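Local coordinates for DNA/pantothenate metabolism flavoprotein (Streptomyces sparsogenes DSM 40356, PDB 7CFU) that binds flavin mononucleotide and, as an FMN-dependent cysteine decarboxylase, probably removes the carboxylate of a cysteine residue during biosynthesis, at residues A18-G30 and V48-A61. Residues are numbered along the deposited sequence; the frame is centred on the assembly and turned at random.
Sequences ALAQVRLLWGVCG and VGVQEIRTVMTAQA. With FMN (flavin mononucleotide), chain Y.
W26 and T55 lie side by side on neighbouring parallel strands, 23-28 and 52-57. With helix 37-48 these form a beta-alpha-beta unit of the Rossmann-like flavoprotein fold. Strand 52-57 borders the sheet of this chain. Backbone hydrogen bonds such as V28 N to V56 O (2.8 Å) knit the two strands together. On the face with L24 and V28, the indole of W26 swings out with CG anti to the backbone N (chi1 180°), and I53 CG2 meets its edge, in plane, 3.9 Å from W26 CE3. Helix 37-48 packs on W26, and W26 NE1 donates a hydrogen bond to L105 O. On the other face, L25 CD1 bends over to V56 CG2 (4.0 Å), with helix 123-130 packing on both residues. At the N-terminal ends R23 and E52 lie side by side, E52 OE1 3.2 Å from R23 CG. Their charged groups do not touch; R23 forms a salt bridge with D100. At the C-terminal ends both strands lead into the FMN site. T58 is the N-cap of the helix that begins at A59. Its OG1 accepts from A61 N and donates to phosphate O2P, 2.6 Å from OG1. A valine here would probably leave A61 N without its cap and O2P without one of its donors. Q60 NE2 donates to the ribityl O2' of FMN (2.9 Å), whose own hydroxyl donates to G30 O. G30 N gives O2P a nearly straight second bond, 2.9 Å long, at 169°.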
loop_
_atom_site.group_PDB
_atom_site.type_symbol
_atom_site.label_atom_id
_atom_site.label_comp_id
_atom_site.label_asym_id
_atom_site.label_seq_id
_atom_site.Cartn_x
_atom_site.Cartn_y
_atom_site.Cartn_z
ATOM N N ALA A 18 11.510 42.365 -27.423
ATOM C CA ALA A 18 12.487 41.939 -26.426
ATOM C C ALA A 18 11.808 41.167 -25.293
ATOM O O ALA A 18 12.475 40.609 -24.420
ATOM C CB ALA A 18 13.241 43.140 -25.874
ATOM N N LEU A 19 10.475 41.146 -25.309
ATOM C CA LEU A 19 9.724 40.387 -24.317
ATOM C C LEU A 19 9.840 38.885 -24.513
ATOM O O LEU A 19 9.411 38.131 -23.633
ATOM C CB LEU A 19 8.246 40.783 -24.338
ATOM C CG LEU A 19 7.936 42.190 -23.831
ATOM C CD1 LEU A 19 6.446 42.348 -23.544
ATOM C CD2 LEU A 19 8.767 42.511 -22.607
ATOM N N ALA A 20 10.395 38.433 -25.642
ATOM C CA ALA A 20 10.465 37.006 -25.936
ATOM C C ALA A 20 11.551 36.292 -25.145
ATOM O O ALA A 20 11.507 35.061 -25.036
ATOM C CB ALA A 20 10.690 36.791 -27.433
ATOM N N GLN A 21 12.513 37.024 -24.592
ATOM C CA GLN A 21 13.566 36.436 -23.776
ATOM C C GLN A 21 13.333 36.629 -22.281
ATOM O O GLN A 21 14.165 36.197 -21.478
ATOM C CB GLN A 21 14.933 37.015 -24.166
ATOM C CG GLN A 21 15.360 36.736 -25.606
ATOM C CD GLN A 21 14.776 37.724 -26.604
ATOM O OE1 GLN A 21 14.009 38.619 -26.239
ATOM N NE2 GLN A 21 15.142 37.566 -27.873
ATOM N N VAL A 22 12.230 37.265 -21.886
ATOM C CA VAL A 22 11.928 37.413 -20.469
ATOM C C VAL A 22 11.475 36.068 -19.918
ATOM O O VAL A 22 10.567 35.426 -20.467
ATOM C CB VAL A 22 10.862 38.498 -20.250
ATOM C CG1 VAL A 22 10.484 38.589 -18.774
ATOM C CG2 VAL A 22 11.357 39.843 -20.750
ATOM N N ARG A 23 12.116 35.625 -18.840
ATOM C CA ARG A 23 11.795 34.343 -18.223
ATOM C C ARG A 23 10.709 34.570 -17.175
ATOM O O ARG A 23 10.946 35.217 -16.146
ATOM C CB ARG A 23 13.045 33.712 -17.624
ATOM C CG ARG A 23 14.076 33.370 -18.689
ATOM C CD ARG A 23 15.404 32.910 -18.129
ATOM N NE ARG A 23 16.034 33.888 -17.251
ATOM C CZ ARG A 23 17.221 33.709 -16.674
ATOM N NH1 ARG A 23 17.906 32.591 -16.895
ATOM N NH2 ARG A 23 17.725 34.648 -15.876
ATOM N N LEU A 24 9.512 34.057 -17.443
ATOM C CA LEU A 24 8.362 34.275 -16.575
ATOM C C LEU A 24 8.141 33.049 -15.696
ATOM O O LEU A 24 7.867 31.957 -16.204
ATOM C CB LEU A 24 7.114 34.580 -17.406
ATOM C CG LEU A 24 5.776 34.654 -16.684
ATOM C CD1 LEU A 24 5.800 35.773 -15.661
ATOM C CD2 LEU A 24 4.674 34.893 -17.691
ATOM N N LEU A 25 8.268 33.230 -14.382
ATOM C CA LEU A 25 7.918 32.205 -13.407
ATOM C C LEU A 25 6.517 32.490 -12.880
ATOM O O LEU A 25 6.235 33.600 -12.418
ATOM C CB LEU A 25 8.929 32.164 -12.261
ATOM C CG LEU A 25 8.762 31.028 -11.247
ATOM C CD1 LEU A 25 8.860 29.668 -11.911
ATOM C CD2 LEU A 25 9.790 31.163 -10.144
ATOM N N TRP A 26 5.655 31.481 -12.923
ATOM C CA TRP A 26 4.218 31.642 -12.713
ATOM C C TRP A 26 3.743 30.692 -11.615
ATOM O O TRP A 26 3.699 29.475 -11.822
ATOM C CB TRP A 26 3.487 31.390 -14.029
ATOM C CG TRP A 26 2.011 31.506 -14.011
ATOM C CD1 TRP A 26 1.215 31.860 -12.961
ATOM C CD2 TRP A 26 1.135 31.234 -15.109
ATOM N NE1 TRP A 26 -0.109 31.822 -13.341
ATOM C CE2 TRP A 26 -0.183 31.450 -14.657
ATOM C CE3 TRP A 26 1.339 30.843 -16.434
ATOM C CZ2 TRP A 26 -1.288 31.286 -15.481
ATOM C CZ3 TRP A 26 0.239 30.680 -17.250
ATOM C CH2 TRP A 26 -1.057 30.902 -16.772
ATOM N N GLY A 27 3.374 31.239 -10.458
ATOM C CA GLY A 27 2.847 30.429 -9.360
ATOM C C GLY A 27 1.327 30.349 -9.371
ATOM O O GLY A 27 0.643 31.349 -9.578
ATOM N N VAL A 28 0.803 29.153 -9.085
ATOM C CA VAL A 28 -0.635 28.887 -9.134
ATOM C C VAL A 28 -1.077 28.360 -7.774
ATOM O O VAL A 28 -0.555 27.348 -7.292
ATOM C CB VAL A 28 -1.014 27.885 -10.242
ATOM C CG1 VAL A 28 -2.517 27.661 -10.252
ATOM C CG2 VAL A 28 -0.554 28.362 -11.612
ATOM N N CYS A 29 -2.043 29.037 -7.160
ATOM C CA CYS A 29 -2.569 28.618 -5.868
ATOM C C CYS A 29 -3.946 27.981 -6.045
ATOM O O CYS A 29 -4.568 28.065 -7.105
ATOM C CB CYS A 29 -2.641 29.807 -4.908
ATOM S SG CYS A 29 -1.068 30.655 -4.667
ATOM N N GLY A 30 -4.419 27.338 -4.977
ATOM C CA GLY A 30 -5.671 26.607 -5.015
ATOM C C GLY A 30 -6.898 27.496 -4.917
ATOM O O GLY A 30 -7.580 27.517 -3.883
ATOM N N VAL A 48 1.128 38.440 -25.911
ATOM C CA VAL A 48 2.270 39.164 -25.360
ATOM C C VAL A 48 3.581 38.709 -25.985
ATOM O O VAL A 48 4.519 39.504 -26.113
ATOM C CB VAL A 48 2.298 39.005 -23.832
ATOM C CG1 VAL A 48 3.401 39.848 -23.225
ATOM C CG2 VAL A 48 0.956 39.376 -23.252
ATOM N N GLY A 49 3.678 37.442 -26.381
ATOM C CA GLY A 49 4.885 36.931 -26.997
ATOM C C GLY A 49 5.917 36.351 -26.054
ATOM O O GLY A 49 7.074 36.185 -26.459
ATOM N N VAL A 50 5.543 36.027 -24.814
ATOM C CA VAL A 50 6.481 35.389 -23.899
ATOM C C VAL A 50 6.739 33.961 -24.356
ATOM O O VAL A 50 5.821 33.249 -24.786
ATOM C CB VAL A 50 5.955 35.417 -22.454
ATOM C CG1 VAL A 50 7.017 34.891 -21.505
ATOM C CG2 VAL A 50 5.525 36.821 -22.070
ATOM N N GLN A 51 7.998 33.537 -24.286
ATOM C CA GLN A 51 8.383 32.217 -24.767
ATOM C C GLN A 51 8.768 31.227 -23.679
ATOM O O GLN A 51 8.396 30.060 -23.775
ATOM C CB GLN A 51 9.530 32.351 -25.777
ATOM C CG GLN A 51 9.094 33.082 -27.038
ATOM C CD GLN A 51 10.172 33.141 -28.098
ATOM O OE1 GLN A 51 11.289 32.657 -27.902
ATOM N NE2 GLN A 51 9.847 33.760 -29.228
ATOM N N GLU A 52 9.490 31.636 -22.637
ATOM C CA GLU A 52 9.907 30.710 -21.583
ATOM C C GLU A 52 9.039 30.958 -20.348
ATOM O O GLU A 52 9.166 31.997 -19.689
ATOM C CB GLU A 52 11.389 30.855 -21.239
ATOM C CG GLU A 52 12.344 30.464 -22.357
ATOM C CD GLU A 52 13.806 30.591 -21.941
ATOM O OE1 GLU A 52 14.086 31.029 -20.804
ATOM O OE2 GLU A 52 14.685 30.277 -22.769
ATOM N N ILE A 53 8.147 30.016 -20.053
ATOM C CA ILE A 53 7.236 30.101 -18.918
ATOM C C ILE A 53 7.355 28.811 -18.118
ATOM O O ILE A 53 7.156 27.724 -18.669
ATOM C CB ILE A 53 5.783 30.324 -19.367
ATOM C CG1 ILE A 53 5.658 31.603 -20.192
ATOM C CG2 ILE A 53 4.842 30.349 -18.163
ATOM C CD1 ILE A 53 4.288 31.794 -20.784
ATOM N N ARG A 54 7.699 28.925 -16.829
ATOM C CA ARG A 54 7.730 27.790 -15.908
ATOM C C ARG A 54 6.744 28.022 -14.764
ATOM O O ARG A 54 6.655 29.133 -14.230
ATOM C CB ARG A 54 9.133 27.571 -15.332
ATOM C CG ARG A 54 10.188 27.208 -16.365
ATOM C CD ARG A 54 11.540 26.941 -15.718
ATOM N NE ARG A 54 12.524 26.511 -16.707
ATOM C CZ ARG A 54 12.681 25.257 -17.125
ATOM N NH1 ARG A 54 11.915 24.286 -16.639
ATOM N NH2 ARG A 54 13.608 24.972 -18.035
ATOM N N THR A 55 6.005 26.975 -14.389
ATOM C CA THR A 55 4.953 27.067 -13.384
ATOM C C THR A 55 5.304 26.313 -12.104
ATOM O O THR A 55 6.011 25.300 -12.123
ATOM C CB THR A 55 3.626 26.532 -13.919
ATOM O OG1 THR A 55 3.802 25.183 -14.362
ATOM C CG2 THR A 55 3.117 27.395 -15.069
ATOM N N VAL A 56 4.819 26.851 -10.987
ATOM C CA VAL A 56 4.871 26.224 -9.671
ATOM C C VAL A 56 3.449 26.187 -9.127
ATOM O O VAL A 56 2.767 27.218 -9.106
ATOM C CB VAL A 56 5.800 26.984 -8.700
ATOM C CG1 VAL A 56 5.860 26.291 -7.342
ATOM C CG2 VAL A 56 7.181 27.118 -9.276
ATOM N N MET A 57 2.989 25.002 -8.724
ATOM C CA MET A 57 1.665 24.827 -8.143
ATOM C C MET A 57 1.779 24.500 -6.659
ATOM O O MET A 57 2.655 23.732 -6.248
ATOM C CB MET A 57 0.883 23.710 -8.836
ATOM C CG MET A 57 0.699 23.904 -10.334
ATOM S SD MET A 57 -0.347 22.605 -10.997
ATOM C CE MET A 57 -1.973 23.206 -10.563
ATOM N N THR A 58 0.911 25.105 -5.853
ATOM C CA THR A 58 0.763 24.636 -4.490
ATOM C C THR A 58 0.153 23.236 -4.500
ATOM O O THR A 58 -0.420 22.790 -5.501
ATOM C CB THR A 58 -0.118 25.593 -3.677
ATOM O OG1 THR A 58 -1.483 25.513 -4.129
ATOM C CG2 THR A 58 0.375 26.999 -3.853
ATOM N N ALA A 59 0.295 22.532 -3.372
ATOM C CA ALA A 59 -0.316 21.209 -3.261
ATOM C C ALA A 59 -1.820 21.291 -3.475
ATOM O O ALA A 59 -2.425 20.381 -4.052
ATOM C CB ALA A 59 0.002 20.581 -1.902
ATOM N N GLN A 60 -2.447 22.375 -2.996
ATOM C CA GLN A 60 -3.887 22.525 -3.168
ATOM C C GLN A 60 -4.259 22.781 -4.625
ATOM O O GLN A 60 -5.228 22.204 -5.134
ATOM C CB GLN A 60 -4.410 23.656 -2.266
ATOM C CG GLN A 60 -5.879 23.963 -2.456
ATOM C CD GLN A 60 -6.789 22.977 -1.738
ATOM O OE1 GLN A 60 -6.437 21.810 -1.550
ATOM N NE2 GLN A 60 -7.960 23.451 -1.313
ATOM N N ALA A 61 -3.506 23.639 -5.316
ATOM C CA ALA A 61 -3.762 23.847 -6.741
ATOM C C ALA A 61 -3.655 22.533 -7.505
ATOM O O ALA A 61 -4.512 22.208 -8.339
ATOM C CB ALA A 61 -2.787 24.877 -7.311
HETATM N N1 FMN Y . -9.226 30.303 -1.252
HETATM C C2 FMN Y . -9.061 31.604 -1.660
HETATM O O2 FMN Y . -8.442 32.376 -0.943
HETATM N N3 FMN Y . -9.568 32.031 -2.870
HETATM C C4 FMN Y . -10.266 31.151 -3.670
HETATM O O4 FMN Y . -10.727 31.537 -4.744
HETATM C C4A FMN Y . -10.448 29.838 -3.253
HETATM N N5 FMN Y . -11.133 28.943 -4.044
HETATM C C5A FMN Y . -11.289 27.634 -3.633
HETATM C C6 FMN Y . -11.985 26.749 -4.440
HETATM C C7 FMN Y . -12.147 25.433 -4.035
HETATM C C7M FMN Y . -12.899 24.468 -4.916
HETATM C C8 FMN Y . -11.628 25.005 -2.818
HETATM C C8M FMN Y . -11.827 23.570 -2.394
HETATM C C9 FMN Y . -10.933 25.896 -2.002
HETATM C C9A FMN Y . -10.766 27.214 -2.413
HETATM N N10 FMN Y . -10.087 28.124 -1.617
HETATM C C10 FMN Y . -9.917 29.420 -2.042
HETATM C "C1'" FMN Y . -9.502 27.706 -0.308
HETATM C "C2'" FMN Y . -8.031 27.391 -0.525
HETATM O "O2'" FMN Y . -7.891 26.384 -1.517
HETATM C "C3'" FMN Y . -7.398 27.003 0.811
HETATM O "O3'" FMN Y . -7.316 28.146 1.637
HETATM C "C4'" FMN Y . -6.023 26.335 0.650
HETATM O "O4'" FMN Y . -5.522 25.971 1.924
HETATM C "C5'" FMN Y . -5.033 27.262 -0.033
HETATM O "O5'" FMN Y . -3.866 26.532 -0.361
HETATM P P FMN Y . -2.647 27.233 -1.132
HETATM O O1P FMN Y . -1.352 26.631 -0.640
HETATM O O2P FMN Y . -2.885 27.053 -2.592
HETATM O O3P FMN Y . -2.580 28.721 -0.845
#